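Local atomic coordinates of alkylpurine DNA glycosylase AlkC (Pseudomonas fluorescens, PDB entry 5VHV), a protein that probably excises alkylated purine bases from DNA in base excision repair, acting as a glycosylase that does not flip the damaged nucleotide. Residues F162-A165 with E166-A169; G153-P156 with R157-S161. All coordinates share one frame; numbering follows the deposited sequence.

Contact 1: residues F162-A165 with E166-A169; sequences FRLA and EVQA. With nucleotides of chain D.
At the N-terminus of helix 165-169, where the chain leaves a DNA-contacting loop, R163 reaches over to Q168 while L164 occupies the N-cap position. The helix is started by two backbone bonds: Q168 N donates to L164 O at 2.8 Å and A169 N to A165 O at 3.0 Å. Just before the cap, the backbone serves the DNA instead. R163 N points at OP1 of nucleotide DA10 of chain D, 3.0 Å away, with an N-H...O angle of 170°, so a main-chain amide grips the phosphate.

The R163 side chain sets off with CG beside its backbone N (chi1 -67°) and stays extended as far as NE, which carries the guanidinium along the DNA backbone. C4' of the DA10 sugar lies 3.5 Å above the guanidinium plane, over its centre, and C5' comes over the same group. The Q168 amide is turned 70° from the guanidinium, and the two groups do not bond directly. A water in the guanidinium plane bridges them, accepting from R163 NH1 at 2.8 Å and from Q168 NE2 at 2.7 Å. Lower down, Q168 OE1 rests 3.7 Å from R163 CB, against the aliphatic part of the arginine. D203 accepts a further hydrogen bond from Q168 NE2, which helps fix the rotation of the amide.

L164 and V167 form the buried side of the turn, with L164 CB 4.0 Å from V167 CB. From there L164 packs on R121 and L124 of helix 119-126, and V167 meets F128 of helix 128-138, seating the short helix against both.

Contact 2: residues G153-P156 with R157-S161; sequences GSRP and RLPWS. With 9B4 ((2R,5R,13R,16R)-9-(hydroxymethyl)-9-{[(2R)-2-hydroxypropoxy]methyl}-5,13-dimethyl-4,7,11,14-tetraoxaheptadecane-2,16-diol), chain L; nucleotides of chain D.
R155 starts with CG beside its backbone N (chi1 -83°) and bends at chi3 (65°), a kink that lays its guanidinium under the chain at L158 and P159. P159 CD sits 3.5 Å above the guanidinium plane and L158 CA 4.0 Å above it, both on one face and displaced toward the rim. The arginine crosses each of the two side chains at about a right angle, and its aliphatic part meets the leucine branch through R155 CD and L158 CD1, 3.9 Å apart. No hydrogen bond links G153-P156 to R157-S161; within this continuous stretch the side chains meet by van der Waals contact. The polar end of R155 is engaged elsewhere: NH1 pairs with E152, while NH2 pairs with D199 and also hydrogen-bonds a modified side chain of another bound chain, on which P159 packs too.

Beyond P159 the chain reverses in a type II beta turn from L158 to S161, closed by a weak bond of 3.3 Å from S161 N to L158 O. W160 takes the third position of the turn, with a positive phi of 74°, and its indole projects from the tip of the loop against the DNA. O36 of the bound 9B4 lies 3.4 Å above one ring face, toward the rim, and O3' of DT7 of chain D approaches the opposite face. W160 NE1 donates to O2 of DT7 of chain D at 2.8 Å, a bent bond with the acceptor off the indole plane, while W160 CZ2 touches the O4' of the same nucleotide at 3.6 Å.

Thymine O2 is a minor-groove acceptor, so the indole N-H addresses the base from that groove. Because purine N3 offers an acceptor at a similar place, this single bond would probably discriminate little between sequences, consistent with contact to the groove and its sugars rather than readout of a particular base.

In the fold
Contact 2 leads directly into contact 1 along the chain, their centres 9 Å apart, and together they make a DNA-binding loop with the helix that follows it. The loop folds back on itself: a probable hydrogen bond of 3.0 Å runs from L164 N to P156 O, and V167 CG1 packs 3.4 Å from S154 O. Two like-charged guanidinium groups come close, R163 NH2 to R157 NH1 at 3.5 Å, and the same D203 forms a salt bridge with R157, so it ties the two contacts together. The tip at W160 lines the 9B4 pocket with L5, G82, F83 and L86, whereas the R163 side chain is about 13 Å from 9B4 and follows the DNA backbone at DA10 of chain D.

Contact 1: residues F162-A165 with E166-A169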
ATOM      1  N   PHE A 162      -6.851  -8.826  -6.812  1.00 14.93           N
ATOM      2  CA  PHE A 162      -7.007  -8.428  -8.198  1.00 15.61           C
ATOM      3  C   PHE A 162      -7.308  -6.940  -8.290  1.00 15.18           C
ATOM      4  O   PHE A 162      -7.917  -6.336  -7.400  1.00 15.68           O
ATOM      5  CB  PHE A 162      -8.125  -9.248  -8.881  1.00 20.69           C
ATOM      6  CG  PHE A 162      -9.391  -9.362  -8.059  1.00 13.88           C
ATOM      7  CD1 PHE A 162     -10.398  -8.424  -8.175  1.00 16.57           C
ATOM      8  CD2 PHE A 162      -9.566 -10.419  -7.187  1.00 21.62           C
ATOM      9  CE1 PHE A 162     -11.551  -8.542  -7.395  1.00 16.57           C
ATOM     10  CE2 PHE A 162     -10.709 -10.532  -6.412  1.00 23.18           C
ATOM     11  CZ  PHE A 162     -11.694  -9.605  -6.525  1.00 20.83           C
ATOM     12  N   ARG A 163      -6.848  -6.340  -9.378  1.00 14.14           N
ATOM     13  CA  ARG A 163      -7.194  -4.967  -9.679  1.00 15.22           C
ATOM     14  C   ARG A 163      -8.686  -4.889  -9.983  1.00 18.12           C
ATOM     15  O   ARG A 163      -9.282  -5.848 -10.486  1.00 17.70           O
ATOM     16  CB  ARG A 163      -6.380  -4.463 -10.873  1.00 15.26           C
ATOM     17  CG  ARG A 163      -4.891  -4.350 -10.571  1.00 15.25           C
ATOM     18  CD  ARG A 163      -4.103  -3.682 -11.689  1.00 23.19           C
ATOM     19  NE  ARG A 163      -2.670  -3.762 -11.421  1.00 19.71           N
ATOM     20  CZ  ARG A 163      -1.716  -3.426 -12.286  1.00 21.73           C
ATOM     21  NH1 ARG A 163      -2.029  -2.974 -13.501  1.00 23.35           N
ATOM     22  NH2 ARG A 163      -0.444  -3.573 -11.944  1.00 23.78           N
ATOM     23  N   LEU A 164      -9.297  -3.761  -9.644  1.00 16.06           N
ATOM     24  CA  LEU A 164     -10.707  -3.521  -9.969  1.00 17.87           C
ATOM     25  C   LEU A 164     -10.737  -2.730 -11.274  1.00 15.91           C
ATOM     26  O   LEU A 164     -10.566  -1.507 -11.284  1.00 17.90           O
ATOM     27  CB  LEU A 164     -11.431  -2.791  -8.833  1.00 16.13           C
ATOM     28  CG  LEU A 164     -11.735  -3.613  -7.578  1.00 19.55           C
ATOM     29  CD1 LEU A 164     -12.320  -2.720  -6.485  1.00 17.71           C
ATOM     30  CD2 LEU A 164     -12.687  -4.761  -7.897  1.00 24.66           C
ATOM     31  N   ALA A 165     -10.912  -3.446 -12.390  1.00 15.76           N
ATOM     32  CA  ALA A 165     -10.827  -2.810 -13.705  1.00 19.30           C
ATOM     33  C   ALA A 165     -11.870  -1.717 -13.874  1.00 22.00           C
ATOM     34  O   ALA A 165     -11.605  -0.698 -14.527  1.00 19.32           O
ATOM     35  CB  ALA A 165     -10.977  -3.855 -14.811  1.00 25.30           C
ATOM     36  N   GLU A 166     -13.052  -1.903 -13.289  1.00 18.82           N
ATOM     37  CA  GLU A 166     -14.128  -0.925 -13.442  1.00 24.42           C
ATOM     38  C   GLU A 166     -13.785   0.381 -12.730  1.00 17.22           C
ATOM     39  O   GLU A 166     -14.025   1.475 -13.269  1.00 18.35           O
ATOM     40  CB  GLU A 166     -15.439  -1.537 -12.910  1.00 19.77           C
ATOM     41  CG  GLU A 166     -16.647  -0.658 -13.064  1.00 24.31           C
ATOM     42  CD  GLU A 166     -17.970  -1.415 -12.948  1.00 28.07           C
ATOM     43  OE1 GLU A 166     -17.979  -2.580 -12.491  1.00 23.79           O
ATOM     44  OE2 GLU A 166     -19.004  -0.834 -13.338  1.00 22.98           O
ATOM     45  N   VAL A 167     -13.207   0.279 -11.526  1.00 17.59           N
ATOM     46  CA  VAL A 167     -12.736   1.447 -10.782  1.00 17.26           C
ATOM     47  C   VAL A 167     -11.553   2.094 -11.493  1.00 17.51           C
ATOM     48  O   VAL A 167     -11.484   3.319 -11.653  1.00 20.10           O
ATOM     49  CB  VAL A 167     -12.360   1.032  -9.347  1.00 16.97           C
ATOM     50  CG1 VAL A 167     -11.718   2.181  -8.578  1.00 17.43           C
ATOM     51  CG2 VAL A 167     -13.587   0.543  -8.611  1.00 18.54           C
ATOM     52  N   GLN A 168     -10.591   1.276 -11.892  1.00 18.01           N
ATOM     53  CA  GLN A 168      -9.386   1.769 -12.541  1.00 22.38           C
ATOM     54  C   GLN A 168      -9.715   2.607 -13.766  1.00 26.97           C
ATOM     55  O   GLN A 168      -9.053   3.621 -14.034  1.00 26.98           O
ATOM     56  CB  GLN A 168      -8.529   0.554 -12.901  1.00 25.14           C
ATOM     57  CG  GLN A 168      -7.106   0.769 -13.193  1.00 35.22           C
ATOM     58  CD  GLN A 168      -6.417  -0.563 -13.378  1.00 35.24           C
ATOM     59  OE1 GLN A 168      -7.038  -1.628 -13.205  1.00 38.65           O
ATOM     60  NE2 GLN A 168      -5.159  -0.525 -13.736  1.00 43.09           N
ATOM     61  N   ALA A 169     -10.758   2.219 -14.508  1.00 22.31           N
ATOM     62  CA  ALA A 169     -11.123   2.900 -15.746  1.00 26.83           C
ATOM     63  C   ALA A 169     -11.895   4.189 -15.527  1.00 32.97           C
ATOM     64  O   ALA A 169     -11.977   4.994 -16.456  1.00 29.16           O
ATOM     65  CB  ALA A 169     -11.970   1.983 -16.633  1.00 28.42           C
TER
ATOM     66  P    DA D  10      -4.258  -8.927 -11.194  1.00 22.06           P
ATOM     67  OP1  DA D  10      -5.351  -7.938 -11.401  1.00 22.46           O
ATOM     68  OP2  DA D  10      -4.582 -10.353 -11.480  1.00 22.46           O
ATOM     69  O5'  DA D  10      -3.072  -8.480 -12.147  1.00 22.03           O
ATOM     70  C5'  DA D  10      -2.677  -7.151 -12.125  1.00 22.80           C
ATOM     71  C4'  DA D  10      -1.432  -6.973 -12.931  1.00 26.62           C
ATOM     72  O4'  DA D  10      -0.335  -7.642 -12.273  1.00 26.18           O
ATOM     73  C3'  DA D  10      -1.511  -7.567 -14.338  1.00 34.90           C
ATOM     74  O3'  DA D  10      -1.427  -6.538 -15.267  1.00 40.01           O
ATOM     75  C2'  DA D  10      -0.320  -8.526 -14.408  1.00 37.38           C
ATOM     76  C1'  DA D  10       0.559  -8.050 -13.270  1.00 29.47           C
ATOM     77  N9   DA D  10       1.453  -9.063 -12.721  1.00 29.58           N
ATOM     78  C8   DA D  10       1.124 -10.309 -12.269  1.00 25.07           C
ATOM     79  N7   DA D  10       2.145 -10.991 -11.815  1.00 26.39           N
ATOM     80  C5   DA D  10       3.215 -10.132 -11.977  1.00 29.93           C
ATOM     81  C6   DA D  10       4.589 -10.266 -11.698  1.00 29.33           C
ATOM     82  N6   DA D  10       5.130 -11.382 -11.190  1.00 26.45           N
ATOM     83  N1   DA D  10       5.396  -9.215 -11.995  1.00 27.94           N
ATOM     84  C2   DA D  10       4.848  -8.112 -12.526  1.00 26.29           C
ATOM     85  N3   DA D  10       3.571  -7.878 -12.837  1.00 27.09           N
ATOM     86  C4   DA D  10       2.803  -8.937 -12.529  1.00 27.80           C
TER
HETATM   87  O   HOH W   1      -4.260  -2.706 -15.089  1.00 33.65           O

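Contact 2: residues G153-P156 with R157-S161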
ATOM      1  N   GLY A 153     -10.863  -0.795   0.331  1.00 13.08           N
ATOM      2  CA  GLY A 153     -11.462  -1.891  -0.412  1.00 13.57           C
ATOM      3  C   GLY A 153     -11.780  -1.548  -1.844  1.00 13.40           C
ATOM      4  O   GLY A 153     -11.865  -2.452  -2.680  1.00 14.02           O
ATOM      5  N   SER A 154     -11.978  -0.265  -2.139  1.00 15.26           N
ATOM      6  CA  SER A 154     -12.339   0.179  -3.471  1.00 13.34           C
ATOM      7  C   SER A 154     -11.122   0.582  -4.291  1.00 14.15           C
ATOM      8  O   SER A 154     -11.282   1.054  -5.416  1.00 15.46           O
ATOM      9  CB  SER A 154     -13.335   1.339  -3.373  1.00 13.94           C
ATOM     10  OG  SER A 154     -12.779   2.488  -2.730  1.00 14.77           O
ATOM     11  N   ARG A 155      -9.919   0.412  -3.748  1.00 16.08           N
ATOM     12  CA  ARG A 155      -8.709   0.843  -4.445  1.00 14.50           C
ATOM     13  C   ARG A 155      -8.605   0.195  -5.823  1.00 15.26           C
ATOM     14  O   ARG A 155      -8.869  -1.012  -5.969  1.00 15.19           O
ATOM     15  CB  ARG A 155      -7.466   0.456  -3.646  1.00 12.87           C
ATOM     16  CG  ARG A 155      -7.127   1.433  -2.561  1.00 14.00           C
ATOM     17  CD  ARG A 155      -5.922   0.945  -1.770  1.00 13.07           C
ATOM     18  NE  ARG A 155      -4.713   0.895  -2.587  1.00 12.95           N
ATOM     19  CZ  ARG A 155      -3.482   0.724  -2.105  1.00 12.82           C
ATOM     20  NH1 ARG A 155      -3.288   0.528  -0.807  1.00 13.82           N
ATOM     21  NH2 ARG A 155      -2.433   0.756  -2.931  1.00 14.71           N
ATOM     22  N   PRO A 156      -8.150   0.933  -6.837  1.00 14.00           N
ATOM     23  CA  PRO A 156      -7.885   0.277  -8.122  1.00 18.32           C
ATOM     24  C   PRO A 156      -6.898  -0.879  -8.008  1.00 17.14           C
ATOM     25  O   PRO A 156      -7.093  -1.937  -8.631  1.00 15.38           O
ATOM     26  CB  PRO A 156      -7.320   1.417  -8.986  1.00 18.01           C
ATOM     27  CG  PRO A 156      -7.719   2.675  -8.327  1.00 17.85           C
ATOM     28  CD  PRO A 156      -7.936   2.390  -6.882  1.00 13.75           C
ATOM     29  N   ARG A 157      -5.809  -0.682  -7.259  1.00 14.85           N
ATOM     30  CA  ARG A 157      -4.651  -1.576  -7.267  1.00 13.84           C
ATOM     31  C   ARG A 157      -4.238  -1.953  -5.841  1.00 13.77           C
ATOM     32  O   ARG A 157      -3.101  -1.727  -5.414  1.00 14.73           O
ATOM     33  CB  ARG A 157      -3.477  -0.931  -7.969  1.00 16.63           C
ATOM     34  CG  ARG A 157      -3.740  -0.668  -9.433  1.00 17.30           C
ATOM     35  CD  ARG A 157      -2.550   0.032 -10.004  1.00 28.33           C
ATOM     36  NE  ARG A 157      -2.723   0.384 -11.403  1.00 24.27           N
ATOM     37  CZ  ARG A 157      -1.756   0.344 -12.300  1.00 19.82           C
ATOM     38  NH1 ARG A 157      -0.540  -0.051 -11.966  1.00 24.72           N
ATOM     39  NH2 ARG A 157      -2.000   0.689 -13.546  1.00 21.14           N
ATOM     40  N   LEU A 158      -5.155  -2.574  -5.120  1.00 15.59           N
ATOM     41  CA  LEU A 158      -4.845  -3.031  -3.764  1.00 15.17           C
ATOM     42  C   LEU A 158      -3.825  -4.172  -3.799  1.00 14.00           C
ATOM     43  O   LEU A 158      -4.044  -5.171  -4.495  1.00 15.87           O
ATOM     44  CB  LEU A 158      -6.126  -3.513  -3.084  1.00 14.45           C
ATOM     45  CG  LEU A 158      -5.937  -3.961  -1.629  1.00 12.84           C
ATOM     46  CD1 LEU A 158      -5.655  -2.771  -0.693  1.00 13.85           C
ATOM     47  CD2 LEU A 158      -7.154  -4.725  -1.130  1.00 13.31           C
ATOM     48  N   PRO A 159      -2.731  -4.099  -3.041  1.00 15.09           N
ATOM     49  CA  PRO A 159      -1.825  -5.251  -2.983  1.00 12.93           C
ATOM     50  C   PRO A 159      -2.535  -6.490  -2.445  1.00 16.86           C
ATOM     51  O   PRO A 159      -3.394  -6.408  -1.566  1.00 16.32           O
ATOM     52  CB  PRO A 159      -0.704  -4.779  -2.051  1.00 14.95           C
ATOM     53  CG  PRO A 159      -0.663  -3.287  -2.290  1.00 15.32           C
ATOM     54  CD  PRO A 159      -2.153  -2.927  -2.357  1.00 14.21           C
ATOM     55  N   TRP A 160      -2.189  -7.638  -3.024  1.00 14.78           N
ATOM     56  CA  TRP A 160      -2.680  -8.968  -2.645  1.00 14.02           C
ATOM     57  C   TRP A 160      -4.123  -9.213  -3.077  1.00 18.95           C
ATOM     58  O   TRP A 160      -4.740 -10.188  -2.626  1.00 16.91           O
ATOM     59  CB  TRP A 160      -2.544  -9.224  -1.141  1.00 13.45           C
ATOM     60  CG  TRP A 160      -1.144  -9.340  -0.644  1.00 14.12           C
ATOM     61  CD1 TRP A 160      -0.000  -8.880  -1.255  1.00 17.33           C
ATOM     62  CD2 TRP A 160      -0.724  -9.975   0.574  1.00 15.49           C
ATOM     63  NE1 TRP A 160       1.102  -9.173  -0.468  1.00 18.20           N
ATOM     64  CE2 TRP A 160       0.686  -9.845   0.652  1.00 17.70           C
ATOM     65  CE3 TRP A 160      -1.404 -10.621   1.619  1.00 17.38           C
ATOM     66  CZ2 TRP A 160       1.419 -10.352   1.715  1.00 17.33           C
ATOM     67  CZ3 TRP A 160      -0.668 -11.123   2.683  1.00 18.67           C
ATOM     68  CH2 TRP A 160       0.730 -10.986   2.721  1.00 20.36           C
ATOM     69  N   SER A 161      -4.669  -8.379  -3.964  1.00 12.66           N
ATOM     70  CA  SER A 161      -5.971  -8.630  -4.578  1.00 14.42           C
ATOM     71  C   SER A 161      -5.892  -8.297  -6.056  1.00 16.85           C
ATOM     72  O   SER A 161      -4.963  -7.633  -6.513  1.00 16.74           O
ATOM     73  CB  SER A 161      -7.093  -7.827  -3.917  1.00 15.14           C
ATOM     74  OG  SER A 161      -8.361  -8.094  -4.516  1.00 16.19           O
TER
HETATM   75  C01 9B4 L 101       5.592  -8.851   2.108  1.00 36.71           C
HETATM   76  C02 9B4 L 101       4.711  -7.884   2.901  1.00 31.72           C
HETATM   77  C03 9B4 L 101       4.139  -8.612   4.102  1.00 22.87           C
HETATM   78  C05 9B4 L 101       2.646  -8.490   5.857  1.00 27.09           C
HETATM   79  C06 9B4 L 101       2.180  -7.596   7.001  1.00 24.05           C
HETATM   80  C07 9B4 L 101       1.309  -6.463   6.473  1.00 33.50           C
HETATM   81  C09 9B4 L 101      -0.642  -5.967   5.288  1.00 63.55           C
HETATM   82  C10 9B4 L 101      -2.125  -6.341   5.343  1.00 64.67           C
HETATM   83  C12 9B4 L 101      -3.854  -6.961   6.855  1.00100.47           C
HETATM   84  C13 9B4 L 101      -4.314  -6.751   8.302  1.00102.46           C
HETATM   85  C15 9B4 L 101      -5.505  -7.658   8.605  1.00 96.13           C
HETATM   86  C16 9B4 L 101      -2.292  -7.640   4.565  1.00 61.18           C
HETATM   87  C17 9B4 L 101       3.358  -6.940   7.736  1.00 25.21           C
HETATM   88  C23 9B4 L 101       1.338  -8.519   7.889  1.00 23.48           C
HETATM   89  C25 9B4 L 101       1.611  -8.800  10.153  1.00 52.18           C
HETATM   90  C26 9B4 L 101       0.882  -8.664  11.481  1.00 52.24           C
HETATM   91  C27 9B4 L 101      -0.381  -7.803  11.363  1.00 50.74           C
HETATM   92  C34 9B4 L 101       3.662  -6.070   1.780  1.00 40.79           C
HETATM   93  C35 9B4 L 101       2.292  -5.454   2.011  1.00 57.34           C
HETATM   94  C37 9B4 L 101       2.223  -4.162   1.194  1.00 34.63           C
HETATM   95  O04 9B4 L 101       3.293  -7.766   4.847  1.00 24.75           O
HETATM   96  O08 9B4 L 101       0.153  -6.967   5.877  1.00 39.46           O
HETATM   97  O11 9B4 L 101      -2.538  -6.501   6.676  1.00 86.56           O
HETATM   98  O14 9B4 L 101      -3.275  -7.067   9.186  1.00100.76           O
HETATM   99  O18 9B4 L 101       4.354  -7.849   8.134  1.00 25.41           O
HETATM  100  O24 9B4 L 101       1.067  -7.979   9.142  1.00 32.46           O
HETATM  101  O28 9B4 L 101       0.538  -9.966  11.855  1.00 63.17           O
HETATM  102  O33 9B4 L 101       3.638  -7.424   2.137  1.00 35.94           O
HETATM  103  O36 9B4 L 101       1.300  -6.362   1.613  1.00 81.57           O
ATOM    104  P    DT D   7       6.074 -15.769   3.258  1.00 22.10           P
ATOM    105  OP1  DT D   7       5.223 -16.629   4.086  1.00 20.68           O
ATOM    106  OP2  DT D   7       7.173 -16.408   2.469  1.00 26.73           O
ATOM    107  O5'  DT D   7       5.282 -14.863   2.264  1.00 22.16           O
ATOM    108  C5'  DT D   7       4.122 -14.226   2.714  1.00 24.51           C
ATOM    109  C4'  DT D   7       3.436 -13.517   1.577  1.00 15.70           C
ATOM    110  O4'  DT D   7       4.265 -12.421   1.125  1.00 17.72           O
ATOM    111  C3'  DT D   7       3.146 -14.371   0.333  1.00 18.45           C
ATOM    112  O3'  DT D   7       1.726 -14.588   0.260  1.00 17.51           O
ATOM    113  C2'  DT D   7       3.715 -13.533  -0.845  1.00 18.02           C
ATOM    114  C1'  DT D   7       3.964 -12.162  -0.220  1.00 19.93           C
ATOM    115  N1   DT D   7       5.078 -11.409  -0.794  1.00 21.00           N
ATOM    116  C2   DT D   7       4.861 -10.133  -1.269  1.00 15.42           C
ATOM    117  O2   DT D   7       3.766  -9.580  -1.255  1.00 16.87           O
ATOM    118  N3   DT D   7       5.984  -9.492  -1.727  1.00 18.44           N
ATOM    119  C4   DT D   7       7.259  -9.998  -1.788  1.00 19.44           C
ATOM    120  O4   DT D   7       8.195  -9.354  -2.249  1.00 21.16           O
ATOM    121  C5   DT D   7       7.421 -11.339  -1.271  1.00 22.73           C
ATOM    122  C7   DT D   7       8.770 -11.991  -1.278  1.00 30.46           C
ATOM    123  C6   DT D   7       6.334 -11.975  -0.801  1.00 24.47           C
TER